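Local atomic coordinates of transcriptional regulator, SorC family (Enterococcus faecalis, PDB entry 2O0M), a protein that probably regulates transcription by binding DNA, with a putative sugar-binding domain that is likely to sense a carbohydrate effector. Residues Q103-Q108 with T327-D332; G142-A147 with E167-L172; R204-P209 with Q227-L232. One frame throughout, in Å; residues are numbered along the deposited sequence.

Contact 1 of 3, residues Q103-Q108 with T327-D332; sequences QYFGIQ and TWLITD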
ATOM      1  N   GLN A 103       6.506 -10.806 -16.406  1.00 17.47           N
ATOM      2  CA  GLN A 103       7.711 -10.652 -17.214  1.00 17.42           C
ATOM      3  C   GLN A 103       7.977  -9.198 -17.579  1.00 17.20           C
ATOM      4  O   GLN A 103       9.123  -8.767 -17.633  1.00 16.47           O
ATOM      5  CB  GLN A 103       7.617 -11.537 -18.461  1.00 17.65           C
ATOM      6  CG  GLN A 103       7.605 -13.011 -18.074  1.00 18.08           C
ATOM      7  CD  GLN A 103       7.748 -13.957 -19.250  1.00 18.16           C
ATOM      8  OE1 GLN A 103       7.407 -13.622 -20.380  1.00 18.31           O
ATOM      9  NE2 GLN A 103       8.263 -15.152 -18.982  1.00 20.06           N
ATOM     10  N   TYR A 104       6.913  -8.436 -17.802  1.00 16.89           N
ATOM     11  CA  TYR A 104       7.051  -7.017 -18.124  1.00 17.11           C
ATOM     12  C   TYR A 104       7.784  -6.285 -17.001  1.00 16.57           C
ATOM     13  O   TYR A 104       8.649  -5.448 -17.255  1.00 17.25           O
ATOM     14  CB  TYR A 104       5.668  -6.396 -18.353  1.00 17.63           C
ATOM     15  CG  TYR A 104       5.676  -4.964 -18.831  1.00 17.61           C
ATOM     16  CD1 TYR A 104       5.678  -3.905 -17.927  1.00 17.82           C
ATOM     17  CD2 TYR A 104       5.651  -4.663 -20.186  1.00 18.96           C
ATOM     18  CE1 TYR A 104       5.684  -2.587 -18.361  1.00 17.97           C
ATOM     19  CE2 TYR A 104       5.643  -3.352 -20.628  1.00 18.70           C
ATOM     20  CZ  TYR A 104       5.658  -2.320 -19.712  1.00 18.89           C
ATOM     21  OH  TYR A 104       5.652  -1.023 -20.160  1.00 19.28           O
ATOM     22  N   PHE A 105       7.444  -6.616 -15.757  1.00 15.74           N
ATOM     23  CA  PHE A 105       8.008  -5.920 -14.592  1.00 15.94           C
ATOM     24  C   PHE A 105       9.178  -6.651 -13.949  1.00 15.74           C
ATOM     25  O   PHE A 105       9.903  -6.068 -13.133  1.00 15.22           O
ATOM     26  CB  PHE A 105       6.920  -5.662 -13.547  1.00 15.65           C
ATOM     27  CG  PHE A 105       5.886  -4.678 -13.999  1.00 15.12           C
ATOM     28  CD1 PHE A 105       4.551  -5.047 -14.113  1.00 15.61           C
ATOM     29  CD2 PHE A 105       6.252  -3.383 -14.333  1.00 14.79           C
ATOM     30  CE1 PHE A 105       3.604  -4.136 -14.539  1.00 15.85           C
ATOM     31  CE2 PHE A 105       5.300  -2.473 -14.773  1.00 14.85           C
ATOM     32  CZ  PHE A 105       3.984  -2.852 -14.873  1.00 15.68           C
ATOM     33  N   GLY A 106       9.366  -7.915 -14.304  1.00 15.68           N
ATOM     34  CA  GLY A 106      10.396  -8.731 -13.670  1.00 16.61           C
ATOM     35  C   GLY A 106      10.096  -9.082 -12.222  1.00 16.73           C
ATOM     36  O   GLY A 106      11.020  -9.177 -11.414  1.00 17.62           O
ATOM     37  N   ILE A 107       8.821  -9.316 -11.894  1.00 16.68           N
ATOM     38  CA  ILE A 107       8.386  -9.613 -10.516  1.00 17.23           C
ATOM     39  C   ILE A 107       7.965 -11.075 -10.324  1.00 17.93           C
ATOM     40  O   ILE A 107       7.970 -11.834 -11.282  1.00 18.57           O
ATOM     41  CB  ILE A 107       7.240  -8.657 -10.073  1.00 16.21           C
ATOM     42  CG1 ILE A 107       6.046  -8.766 -11.036  1.00 16.42           C
ATOM     43  CG2 ILE A 107       7.753  -7.231 -10.030  1.00 16.03           C
ATOM     44  CD1 ILE A 107       4.775  -8.120 -10.516  1.00 17.17           C
ATOM     45  N   GLN A 108       7.608 -11.450  -9.092  1.00 19.62           N
ATOM     46  CA  GLN A 108       7.311 -12.851  -8.733  1.00 20.10           C
ATOM     47  C   GLN A 108       6.008 -13.338  -9.342  1.00 19.40           C
ATOM     48  O   GLN A 108       5.913 -14.434  -9.899  1.00 19.28           O
ATOM     49  CB  GLN A 108       7.247 -13.034  -7.192  1.00 20.81           C
ATOM     50  CG  GLN A 108       6.530 -14.329  -6.739  1.00 22.01           C
ATOM     51  CD  GLN A 108       6.927 -14.861  -5.364  1.00 23.64           C
ATOM     52  OE1 GLN A 108       7.718 -14.274  -4.639  1.00 30.22           O
ATOM     53  NE2 GLN A 108       6.349 -15.998  -5.005  1.00 29.11           N
ATOM     54  N   THR A 327       7.781  -8.695  -5.226  1.00 13.43           N
ATOM     55  CA  THR A 327       6.425  -8.117  -5.178  1.00 13.65           C
ATOM     56  C   THR A 327       5.408  -9.016  -5.906  1.00 13.70           C
ATOM     57  O   THR A 327       5.692  -9.543  -6.981  1.00 14.58           O
ATOM     58  CB  THR A 327       6.389  -6.689  -5.787  1.00 13.76           C
ATOM     59  OG1 THR A 327       7.241  -5.812  -5.026  1.00 12.77           O
ATOM     60  CG2 THR A 327       4.976  -6.103  -5.791  1.00 14.22           C
ATOM     61  N   TRP A 328       4.248  -9.206  -5.287  1.00 13.13           N
ATOM     62  CA  TRP A 328       3.076  -9.765  -5.958  1.00 13.58           C
ATOM     63  C   TRP A 328       2.208  -8.569  -6.334  1.00 13.17           C
ATOM     64  O   TRP A 328       1.895  -7.739  -5.477  1.00 12.48           O
ATOM     65  CB  TRP A 328       2.275 -10.672  -5.020  1.00 15.51           C
ATOM     66  CG  TRP A 328       2.872 -12.008  -4.733  1.00 17.81           C
ATOM     67  CD1 TRP A 328       4.135 -12.266  -4.294  1.00 20.53           C
ATOM     68  CD2 TRP A 328       2.204 -13.273  -4.798  1.00 20.04           C
ATOM     69  NE1 TRP A 328       4.309 -13.625  -4.118  1.00 21.13           N
ATOM     70  CE2 TRP A 328       3.136 -14.259  -4.422  1.00 20.18           C
ATOM     71  CE3 TRP A 328       0.915 -13.669  -5.163  1.00 20.59           C
ATOM     72  CZ2 TRP A 328       2.818 -15.610  -4.386  1.00 19.78           C
ATOM     73  CZ3 TRP A 328       0.602 -15.024  -5.124  1.00 19.95           C
ATOM     74  CH2 TRP A 328       1.550 -15.970  -4.742  1.00 19.99           C
ATOM     75  N   LEU A 329       1.811  -8.479  -7.601  1.00 12.26           N
ATOM     76  CA  LEU A 329       0.922  -7.405  -8.044  1.00 12.23           C
ATOM     77  C   LEU A 329      -0.470  -7.979  -8.267  1.00 11.46           C
ATOM     78  O   LEU A 329      -0.651  -8.853  -9.116  1.00 12.41           O
ATOM     79  CB  LEU A 329       1.430  -6.753  -9.329  1.00 11.97           C
ATOM     80  CG  LEU A 329       0.499  -5.718  -9.978  1.00 13.02           C
ATOM     81  CD1 LEU A 329       0.257  -4.527  -9.059  1.00 13.23           C
ATOM     82  CD2 LEU A 329       1.054  -5.251 -11.309  1.00 13.24           C
ATOM     83  N   ILE A 330      -1.434  -7.497  -7.491  1.00 10.98           N
ATOM     84  CA  ILE A 330      -2.850  -7.818  -7.704  1.00 11.15           C
ATOM     85  C   ILE A 330      -3.446  -6.659  -8.488  1.00 10.44           C
ATOM     86  O   ILE A 330      -3.406  -5.512  -8.046  1.00 11.08           O
ATOM     87  CB  ILE A 330      -3.627  -7.989  -6.392  1.00 11.24           C
ATOM     88  CG1 ILE A 330      -2.995  -9.117  -5.569  1.00 11.71           C
ATOM     89  CG2 ILE A 330      -5.108  -8.253  -6.691  1.00 11.29           C
ATOM     90  CD1 ILE A 330      -3.543  -9.276  -4.185  1.00 11.53           C
ATOM     91  N   THR A 331      -3.992  -6.962  -9.655  1.00 10.99           N
ATOM     92  CA  THR A 331      -4.496  -5.931 -10.540  1.00 10.44           C
ATOM     93  C   THR A 331      -5.701  -6.472 -11.311  1.00 10.47           C
ATOM     94  O   THR A 331      -6.206  -7.562 -11.020  1.00 11.20           O
ATOM     95  CB  THR A 331      -3.361  -5.449 -11.482  1.00 10.99           C
ATOM     96  OG1 THR A 331      -3.752  -4.251 -12.170  1.00 10.64           O
ATOM     97  CG2 THR A 331      -2.921  -6.534 -12.469  1.00 11.42           C
ATOM     98  N   ASP A 332      -6.162  -5.711 -12.283  1.00 10.50           N
ATOM     99  CA  ASP A 332      -7.293  -6.172 -13.088  1.00 10.74           C
ATOM    100  C   ASP A 332      -6.992  -6.139 -14.575  1.00 11.85           C
ATOM    101  O   ASP A 332      -5.940  -5.671 -15.001  1.00 11.66           O
ATOM    102  CB  ASP A 332      -8.588  -5.436 -12.727  1.00 11.02           C
ATOM    103  CG  ASP A 332      -8.500  -3.932 -12.889  1.00  9.94           C
ATOM    104  OD1 ASP A 332      -7.616  -3.439 -13.612  1.00 12.58           O
ATOM    105  OD2 ASP A 332      -9.349  -3.236 -12.288  1.00 11.74           O
TER
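I107 and L329 make the tight side of this contact. The CD1 methyl of I107 packs on CB of L329 at 3.8 Å. I107 CG1 lies between the backbone N and the carbonyl carbon (chi1 58°), and the extended chain carries CD1 on to the strand. CB of the same isoleucine lies 3.6 Å from the carbonyl oxygen of T327. F105, on the last turn of helix 96-105, adds a looser apolar touch, its CE1 4.3 Å from CD2 of L329. M320 of helix 313-320 also packs on F105, I107 and T327; F105, T327 and L329 are buried. G106 ends the helix with positive phi and turns the chain toward the strand.

The other side is looser and exposed at Q108. One weak backbone bond joins the segments, from Q108 N to T327 O at 3.4 Å with an N-H...O angle of 139°. The extended Q108 side chain then runs to the indole of W328. Its CG is 3.5 Å from W328 NE1, and the amide and ring planes are 49° apart. Beyond Q108, L329 makes backbone hydrogen bonds with R109 and I111 of strand 109-113.

T327-D332 holds strand 328-332, parallel to strand 109-113, and D332 caps helix 333-339. A helix leading through a short turn into a neighbouring parallel strand is typical of the Rossmann-like alpha/beta fold of this sugar-binding domain.

Contact 2 of 3, residues G142-A147 with E167-L172; sequences GENTIA and EKRHNL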
ATOM      1  N   GLY A 142       3.159 -18.672  13.360  1.00 17.90           N
ATOM      2  CA  GLY A 142       3.908 -17.796  14.245  1.00 17.95           C
ATOM      3  C   GLY A 142       3.283 -16.415  14.294  1.00 17.95           C
ATOM      4  O   GLY A 142       2.082 -16.261  14.057  1.00 18.68           O
ATOM      5  N   GLU A 143       4.102 -15.418  14.606  1.00 17.76           N
ATOM      6  CA  GLU A 143       3.631 -14.046  14.766  1.00 17.46           C
ATOM      7  C   GLU A 143       4.045 -13.219  13.553  1.00 16.87           C
ATOM      8  O   GLU A 143       5.231 -12.963  13.344  1.00 17.12           O
ATOM      9  CB  GLU A 143       4.203 -13.411  16.035  1.00 18.34           C
ATOM     10  CG  GLU A 143       3.981 -14.226  17.307  1.00 21.52           C
ATOM     11  CD  GLU A 143       2.535 -14.338  17.701  1.00 25.72           C
ATOM     12  OE1 GLU A 143       1.832 -13.303  17.685  1.00 28.77           O
ATOM     13  OE2 GLU A 143       2.103 -15.465  18.052  1.00 29.10           O
ATOM     14  N   ASN A 144       3.062 -12.815  12.756  1.00 14.85           N
ATOM     15  CA  ASN A 144       3.311 -11.976  11.588  1.00 14.13           C
ATOM     16  C   ASN A 144       2.889 -10.548  11.857  1.00 12.69           C
ATOM     17  O   ASN A 144       1.897 -10.319  12.545  1.00 12.72           O
ATOM     18  CB  ASN A 144       2.515 -12.503  10.398  1.00 12.85           C
ATOM     19  CG  ASN A 144       2.822 -13.953  10.091  1.00 13.80           C
ATOM     20  OD1 ASN A 144       1.924 -14.819  10.085  1.00 15.25           O
ATOM     21  ND2 ASN A 144       4.084 -14.232   9.842  1.00 12.84           N
ATOM     22  N   THR A 145       3.657  -9.600  11.325  1.00 11.94           N
ATOM     23  CA  THR A 145       3.293  -8.189  11.360  1.00 11.77           C
ATOM     24  C   THR A 145       3.157  -7.696   9.914  1.00 11.68           C
ATOM     25  O   THR A 145       4.103  -7.773   9.127  1.00 10.73           O
ATOM     26  CB  THR A 145       4.309  -7.369  12.149  1.00 12.51           C
ATOM     27  OG1 THR A 145       4.352  -7.850  13.502  1.00 14.28           O
ATOM     28  CG2 THR A 145       3.959  -5.879  12.132  1.00 12.50           C
ATOM     29  N   ILE A 146       1.950  -7.238   9.588  1.00 11.09           N
ATOM     30  CA  ILE A 146       1.597  -6.764   8.260  1.00 10.97           C
ATOM     31  C   ILE A 146       1.407  -5.254   8.303  1.00 10.62           C
ATOM     32  O   ILE A 146       0.486  -4.752   8.952  1.00 11.08           O
ATOM     33  CB  ILE A 146       0.305  -7.412   7.744  1.00 11.18           C
ATOM     34  CG1 ILE A 146       0.423  -8.935   7.739  1.00 12.65           C
ATOM     35  CG2 ILE A 146      -0.031  -6.910   6.343  1.00 11.32           C
ATOM     36  CD1 ILE A 146      -0.136  -9.605   8.967  1.00 14.84           C
ATOM     37  N   ALA A 147       2.291  -4.541   7.614  1.00  9.99           N
ATOM     38  CA  ALA A 147       2.256  -3.090   7.551  1.00  9.67           C
ATOM     39  C   ALA A 147       1.481  -2.674   6.312  1.00  9.46           C
ATOM     40  O   ALA A 147       1.758  -3.137   5.206  1.00  9.68           O
ATOM     41  CB  ALA A 147       3.635  -2.533   7.517  1.00 10.60           C
ATOM     42  N   GLU A 167      -4.995 -21.082  15.258  1.00 21.47           N
ATOM     43  CA  GLU A 167      -4.345 -21.411  16.524  1.00 22.95           C
ATOM     44  C   GLU A 167      -2.861 -21.082  16.480  1.00 22.32           C
ATOM     45  O   GLU A 167      -2.305 -20.567  17.452  1.00 22.10           O
ATOM     46  CB  GLU A 167      -4.491 -22.903  16.838  1.00 23.34           C
ATOM     47  CG  GLU A 167      -5.899 -23.377  17.112  1.00 26.70           C
ATOM     48  CD  GLU A 167      -6.016 -24.891  17.004  1.00 27.05           C
ATOM     49  OE1 GLU A 167      -5.504 -25.596  17.906  1.00 32.76           O
ATOM     50  OE2 GLU A 167      -6.610 -25.379  16.011  1.00 32.20           O
ATOM     51  N   LYS A 168      -2.234 -21.392  15.345  1.00 21.92           N
ATOM     52  CA  LYS A 168      -0.785 -21.281  15.181  1.00 21.54           C
ATOM     53  C   LYS A 168      -0.307 -20.037  14.432  1.00 20.28           C
ATOM     54  O   LYS A 168       0.874 -19.713  14.504  1.00 20.19           O
ATOM     55  CB  LYS A 168      -0.256 -22.512  14.446  1.00 22.03           C
ATOM     56  CG  LYS A 168      -0.465 -23.817  15.208  1.00 22.97           C
ATOM     57  CD  LYS A 168       0.269 -24.963  14.534  1.00 24.08           C
ATOM     58  CE  LYS A 168       0.082 -26.260  15.309  1.00 25.44           C
ATOM     59  NZ  LYS A 168       0.617 -26.164  16.705  1.00 28.06           N
ATOM     60  N   ARG A 169      -1.206 -19.361  13.710  1.00 18.85           N
ATOM     61  CA  ARG A 169      -0.838 -18.146  12.968  1.00 18.31           C
ATOM     62  C   ARG A 169      -1.558 -16.923  13.521  1.00 17.48           C
ATOM     63  O   ARG A 169      -2.793 -16.840  13.461  1.00 17.05           O
ATOM     64  CB  ARG A 169      -1.146 -18.277  11.473  1.00 17.85           C
ATOM     65  CG  ARG A 169      -0.604 -17.070  10.667  1.00 17.75           C
ATOM     66  CD  ARG A 169      -0.705 -17.296   9.180  1.00 16.86           C
ATOM     67  NE  ARG A 169      -2.094 -17.456   8.755  1.00 15.08           N
ATOM     68  CZ  ARG A 169      -2.473 -17.922   7.572  1.00 13.97           C
ATOM     69  NH1 ARG A 169      -1.563 -18.287   6.676  1.00 14.08           N
ATOM     70  NH2 ARG A 169      -3.761 -18.052   7.276  1.00 16.38           N
ATOM     71  N   HIS A 170      -0.775 -15.986  14.048  1.00 16.92           N
ATOM     72  CA  HIS A 170      -1.324 -14.780  14.651  1.00 17.05           C
ATOM     73  C   HIS A 170      -0.828 -13.568  13.897  1.00 15.76           C
ATOM     74  O   HIS A 170       0.365 -13.269  13.916  1.00 15.52           O
ATOM     75  CB  HIS A 170      -0.944 -14.690  16.120  1.00 18.23           C
ATOM     76  CG  HIS A 170      -1.279 -15.926  16.887  1.00 20.40           C
ATOM     77  ND1 HIS A 170      -0.412 -16.506  17.789  1.00 24.21           N
ATOM     78  CD2 HIS A 170      -2.371 -16.725  16.847  1.00 22.66           C
ATOM     79  CE1 HIS A 170      -0.969 -17.594  18.291  1.00 23.84           C
ATOM     80  NE2 HIS A 170      -2.159 -17.748  17.739  1.00 24.03           N
ATOM     81  N   ASN A 171      -1.759 -12.857  13.265  1.00 14.46           N
ATOM     82  CA  ASN A 171      -1.418 -11.694  12.443  1.00 13.92           C
ATOM     83  C   ASN A 171      -1.747 -10.376  13.122  1.00 13.78           C
ATOM     84  O   ASN A 171      -2.856 -10.192  13.628  1.00 13.96           O
ATOM     85  CB  ASN A 171      -2.167 -11.770  11.114  1.00 13.68           C
ATOM     86  CG  ASN A 171      -1.926 -13.071  10.377  1.00 13.41           C
ATOM     87  OD1 ASN A 171      -2.876 -13.725   9.918  1.00 16.23           O
ATOM     88  ND2 ASN A 171      -0.663 -13.456  10.253  1.00 10.79           N
ATOM     89  N   LEU A 172      -0.774  -9.464  13.114  1.00 13.61           N
ATOM     90  CA  LEU A 172      -0.930  -8.110  13.626  1.00 13.20           C
ATOM     91  C   LEU A 172      -0.822  -7.113  12.460  1.00 12.59           C
ATOM     92  O   LEU A 172       0.151  -7.151  11.696  1.00 12.81           O
ATOM     93  CB  LEU A 172       0.159  -7.810  14.648  1.00 13.69           C
ATOM     94  CG  LEU A 172       0.163  -6.430  15.284  1.00 14.14           C
ATOM     95  CD1 LEU A 172      -1.018  -6.274  16.212  1.00 16.01           C
ATOM     96  CD2 LEU A 172       1.468  -6.179  16.004  1.00 15.70           C
TER
HETATM   97  O   HOH W   1       1.319 -11.190  15.651  1.00 25.66           O
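H170 and E143 form a histidine-carboxylate pair across two parallel strands. H170 ND1 donates to E143 OE2 at 2.7 Å, with an N-H...O angle of 167°. The carboxylate oxygen lies close to the imidazole plane and is met on its syn side, though 24° out of the carboxylate plane. E143 bends at chi2 (-66°), which turns CD back toward the histidine. A water lies within hydrogen-bonding distance of E143 OE1 and H170 O. At the far side of the ring, H170 NE2 makes a weak bond to E167 O.

The backbones pair as parallel strands. G142 N donates to K168 O at 2.8 Å, and H170 N to G142 O at 2.9 Å. The bonds continue through N144 and L172 to I146 N. The strands belong to a beta-alpha-beta crossover, with helix 152-159 between them, as in Rossmann-like domains.

N144 and N171 lie side by side on the other face, with their amides nearly coplanar. I146 CD1 packs on N171 CB at 3.7 Å. The guanidinium of R169 bonds to L164 O, L139 O and N136. On the E143 face, T145 and L172 lie side by side, and L172 CD2 is 4.2 Å from T145 OG1.

Contact 3 of 3, residues R204-P209 with Q227-L232; sequences RALYVP and QEVLTL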
ATOM      1  N   ARG A 204      -2.488  -2.585  15.789  1.00 14.32           N
ATOM      2  CA  ARG A 204      -1.972  -1.526  16.628  1.00 14.47           C
ATOM      3  C   ARG A 204      -1.912  -0.247  15.808  1.00 14.12           C
ATOM      4  O   ARG A 204      -1.190  -0.173  14.825  1.00 13.03           O
ATOM      5  CB  ARG A 204      -0.594  -1.892  17.171  1.00 15.01           C
ATOM      6  CG  ARG A 204      -0.629  -3.015  18.204  1.00 17.42           C
ATOM      7  CD  ARG A 204      -1.206  -2.540  19.519  1.00 21.11           C
ATOM      8  NE  ARG A 204      -0.334  -1.572  20.168  1.00 23.73           N
ATOM      9  CZ  ARG A 204       0.748  -1.882  20.873  1.00 26.00           C
ATOM     10  NH1 ARG A 204       1.122  -3.144  21.045  1.00 28.23           N
ATOM     11  NH2 ARG A 204       1.460  -0.910  21.414  1.00 26.78           N
ATOM     12  N   ALA A 205      -2.691   0.746  16.217  1.00 14.06           N
ATOM     13  CA  ALA A 205      -2.714   2.030  15.539  1.00 14.21           C
ATOM     14  C   ALA A 205      -1.480   2.812  15.928  1.00 14.03           C
ATOM     15  O   ALA A 205      -0.965   2.667  17.034  1.00 14.68           O
ATOM     16  CB  ALA A 205      -3.968   2.805  15.892  1.00 14.47           C
ATOM     17  N   LEU A 206      -0.997   3.631  15.003  1.00 14.20           N
ATOM     18  CA  LEU A 206       0.085   4.546  15.273  1.00 14.57           C
ATOM     19  C   LEU A 206      -0.580   5.881  15.536  1.00 15.45           C
ATOM     20  O   LEU A 206      -1.207   6.453  14.644  1.00 14.41           O
ATOM     21  CB  LEU A 206       1.031   4.624  14.077  1.00 13.95           C
ATOM     22  CG  LEU A 206       2.168   5.640  14.165  1.00 14.17           C
ATOM     23  CD1 LEU A 206       3.133   5.319  15.292  1.00 13.59           C
ATOM     24  CD2 LEU A 206       2.897   5.662  12.844  1.00 14.75           C
ATOM     25  N   TYR A 207      -0.479   6.361  16.769  1.00 16.98           N
ATOM     26  CA  TYR A 207      -1.291   7.497  17.190  1.00 18.47           C
ATOM     27  C   TYR A 207      -0.569   8.793  16.860  1.00 18.67           C
ATOM     28  O   TYR A 207      -0.178   9.571  17.721  1.00 18.95           O
ATOM     29  CB  TYR A 207      -1.717   7.337  18.657  1.00 20.63           C
ATOM     30  CG  TYR A 207      -2.916   6.414  18.772  1.00 22.21           C
ATOM     31  CD1 TYR A 207      -2.818   5.151  19.313  1.00 23.66           C
ATOM     32  CD2 TYR A 207      -4.158   6.803  18.302  1.00 23.39           C
ATOM     33  CE1 TYR A 207      -3.937   4.312  19.406  1.00 23.49           C
ATOM     34  CE2 TYR A 207      -5.295   5.957  18.389  1.00 24.57           C
ATOM     35  CZ  TYR A 207      -5.172   4.721  18.934  1.00 24.96           C
ATOM     36  OH  TYR A 207      -6.308   3.921  18.995  1.00 25.92           O
ATOM     37  N   VAL A 208      -0.392   8.985  15.556  1.00 17.93           N
ATOM     38  CA  VAL A 208       0.215  10.165  14.983  1.00 17.93           C
ATOM     39  C   VAL A 208      -0.855  10.784  14.096  1.00 18.18           C
ATOM     40  O   VAL A 208      -1.421  10.093  13.258  1.00 17.99           O
ATOM     41  CB  VAL A 208       1.462   9.772  14.147  1.00 17.73           C
ATOM     42  CG1 VAL A 208       1.974  10.953  13.332  1.00 17.82           C
ATOM     43  CG2 VAL A 208       2.561   9.247  15.060  1.00 17.18           C
ATOM     44  N   PRO A 209      -1.202  12.064  14.310  1.00 18.61           N
ATOM     45  CA  PRO A 209      -2.188  12.665  13.406  1.00 19.11           C
ATOM     46  C   PRO A 209      -1.766  12.614  11.933  1.00 19.13           C
ATOM     47  O   PRO A 209      -0.577  12.643  11.635  1.00 19.27           O
ATOM     48  CB  PRO A 209      -2.267  14.108  13.892  1.00 19.32           C
ATOM     49  CG  PRO A 209      -1.891  14.028  15.345  1.00 19.32           C
ATOM     50  CD  PRO A 209      -0.804  12.994  15.382  1.00 19.23           C
ATOM     51  N   GLN A 227       6.915   4.709  20.120  1.00 19.55           N
ATOM     52  CA  GLN A 227       8.141   3.994  19.765  1.00 20.39           C
ATOM     53  C   GLN A 227       7.872   2.518  19.561  1.00 19.94           C
ATOM     54  O   GLN A 227       8.430   1.889  18.659  1.00 19.57           O
ATOM     55  CB  GLN A 227       9.195   4.143  20.874  1.00 20.48           C
ATOM     56  CG  GLN A 227       9.791   5.532  21.027  1.00 22.37           C
ATOM     57  CD  GLN A 227      10.610   5.681  22.314  1.00 22.88           C
ATOM     58  OE1 GLN A 227      10.685   4.757  23.139  1.00 26.91           O
ATOM     59  NE2 GLN A 227      11.228   6.850  22.492  1.00 24.97           N
ATOM     60  N   GLU A 228       7.018   1.971  20.419  1.00 19.85           N
ATOM     61  CA  GLU A 228       6.667   0.564  20.385  1.00 19.95           C
ATOM     62  C   GLU A 228       6.033   0.224  19.043  1.00 18.86           C
ATOM     63  O   GLU A 228       6.389  -0.771  18.426  1.00 18.39           O
ATOM     64  CB  GLU A 228       5.712   0.260  21.530  1.00 20.15           C
ATOM     65  CG  GLU A 228       5.299  -1.181  21.692  1.00 22.01           C
ATOM     66  CD  GLU A 228       4.665  -1.427  23.053  1.00 23.10           C
ATOM     67  OE1 GLU A 228       5.221  -0.942  24.069  1.00 28.33           O
ATOM     68  OE2 GLU A 228       3.615  -2.096  23.112  1.00 28.59           O
ATOM     69  N   VAL A 229       5.120   1.072  18.584  1.00 18.23           N
ATOM     70  CA  VAL A 229       4.472   0.828  17.294  1.00 17.86           C
ATOM     71  C   VAL A 229       5.441   1.036  16.122  1.00 17.15           C
ATOM     72  O   VAL A 229       5.444   0.236  15.180  1.00 16.80           O
ATOM     73  CB  VAL A 229       3.167   1.634  17.125  1.00 17.58           C
ATOM     74  CG1 VAL A 229       2.543   1.375  15.739  1.00 17.80           C
ATOM     75  CG2 VAL A 229       2.178   1.246  18.220  1.00 18.02           C
ATOM     76  N   LEU A 230       6.277   2.075  16.177  1.00 16.49           N
ATOM     77  CA  LEU A 230       7.298   2.288  15.142  1.00 16.76           C
ATOM     78  C   LEU A 230       8.245   1.091  15.057  1.00 17.03           C
ATOM     79  O   LEU A 230       8.653   0.691  13.971  1.00 16.65           O
ATOM     80  CB  LEU A 230       8.077   3.591  15.363  1.00 16.76           C
ATOM     81  CG  LEU A 230       7.279   4.883  15.143  1.00 16.16           C
ATOM     82  CD1 LEU A 230       8.101   6.075  15.614  1.00 17.48           C
ATOM     83  CD2 LEU A 230       6.847   5.053  13.676  1.00 16.79           C
ATOM     84  N   THR A 231       8.560   0.493  16.201  1.00 17.17           N
ATOM     85  CA  THR A 231       9.413  -0.692  16.215  1.00 17.48           C
ATOM     86  C   THR A 231       8.699  -1.890  15.584  1.00 17.49           C
ATOM     87  O   THR A 231       9.297  -2.607  14.783  1.00 17.71           O
ATOM     88  CB  THR A 231       9.900  -1.002  17.647  1.00 17.83           C
ATOM     89  OG1 THR A 231      10.688   0.102  18.103  1.00 17.33           O
ATOM     90  CG2 THR A 231      10.748  -2.266  17.696  1.00 18.06           C
ATOM     91  N   LEU A 232       7.426  -2.086  15.920  1.00 17.48           N
ATOM     92  CA  LEU A 232       6.619  -3.147  15.305  1.00 17.71           C
ATOM     93  C   LEU A 232       6.631  -2.991  13.790  1.00 17.28           C
ATOM     94  O   LEU A 232       6.841  -3.959  13.049  1.00 17.51           O
ATOM     95  CB  LEU A 232       5.178  -3.131  15.824  1.00 18.02           C
ATOM     96  CG  LEU A 232       4.971  -3.673  17.245  1.00 19.25           C
ATOM     97  CD1 LEU A 232       3.615  -3.255  17.803  1.00 20.57           C
ATOM     98  CD2 LEU A 232       5.116  -5.185  17.267  1.00 21.49           C
TER
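R204-P209 is an irregular segment that passes helix 224-234, nearest at L206 and V229, whose CA atoms are 6.1 Å apart. R204 and E228 close one end with a salt bridge. R204 NH2 donates to E228 OE2 at 3.0 Å, with an N-H...O angle of 162°. NH1 adds a weak bond to the same oxygen. OE2 lies near the guanidinium plane, but the nitrogen reaches it from above the carboxylate plane, and the two planes are 80° apart. The arginine chain folds at chi2 and chi3, while E228 is extended beyond CG. L232 CD1 sits over one face of the guanidinium, 4.1 Å from NH1. This end of the contact is polar and partly open to solvent.

V229 fills the middle. Its CG2 lies 3.6 Å from the carbonyl oxygen of A205. With CG1 anti to the backbone N (chi1 178°), V229 reaches L206 CB at 4.0 Å from that methyl. L206 continues the apolar strip, with CD1 4.1 Å from CD2 of L230. L206 is buried, and P175 of strand 169-175 also packs on it. L230 has further neighbours in L221 and I290.

Y207 is the centre of an inverse gamma turn, which bends the chain just past L206. R204 has a backbone hydrogen bond to F173 of strand 169-175. The loop thus packs against a helix beside the edge strand 202-203 of the mixed sheet. A helix covering the sheet edge in this way is consistent with the Rossmann-like clan assigned to the sugar-binding domain.

In the fold
All three contacts lie in the putative sugar-binding domain. Contacts 1 and 2 reach the same mixed sheet, with centres about 25 Å apart and no touch between them. Strands 238-245 and 302-306 bridge them, since 142-148 pairs with 238-245, and 302-306 with 328-332. Contact 3 follows contact 2 along the chain, and its centre is about 17 Å away. These two touch through L172 on R204 and L232, and T145 on L232. Contacts 1 and 3 lie on opposite sides of the chain's centre, about 30 Å apart. Contact 1 spans the other two in sequence, so it brings the start and end of the modelled domain together.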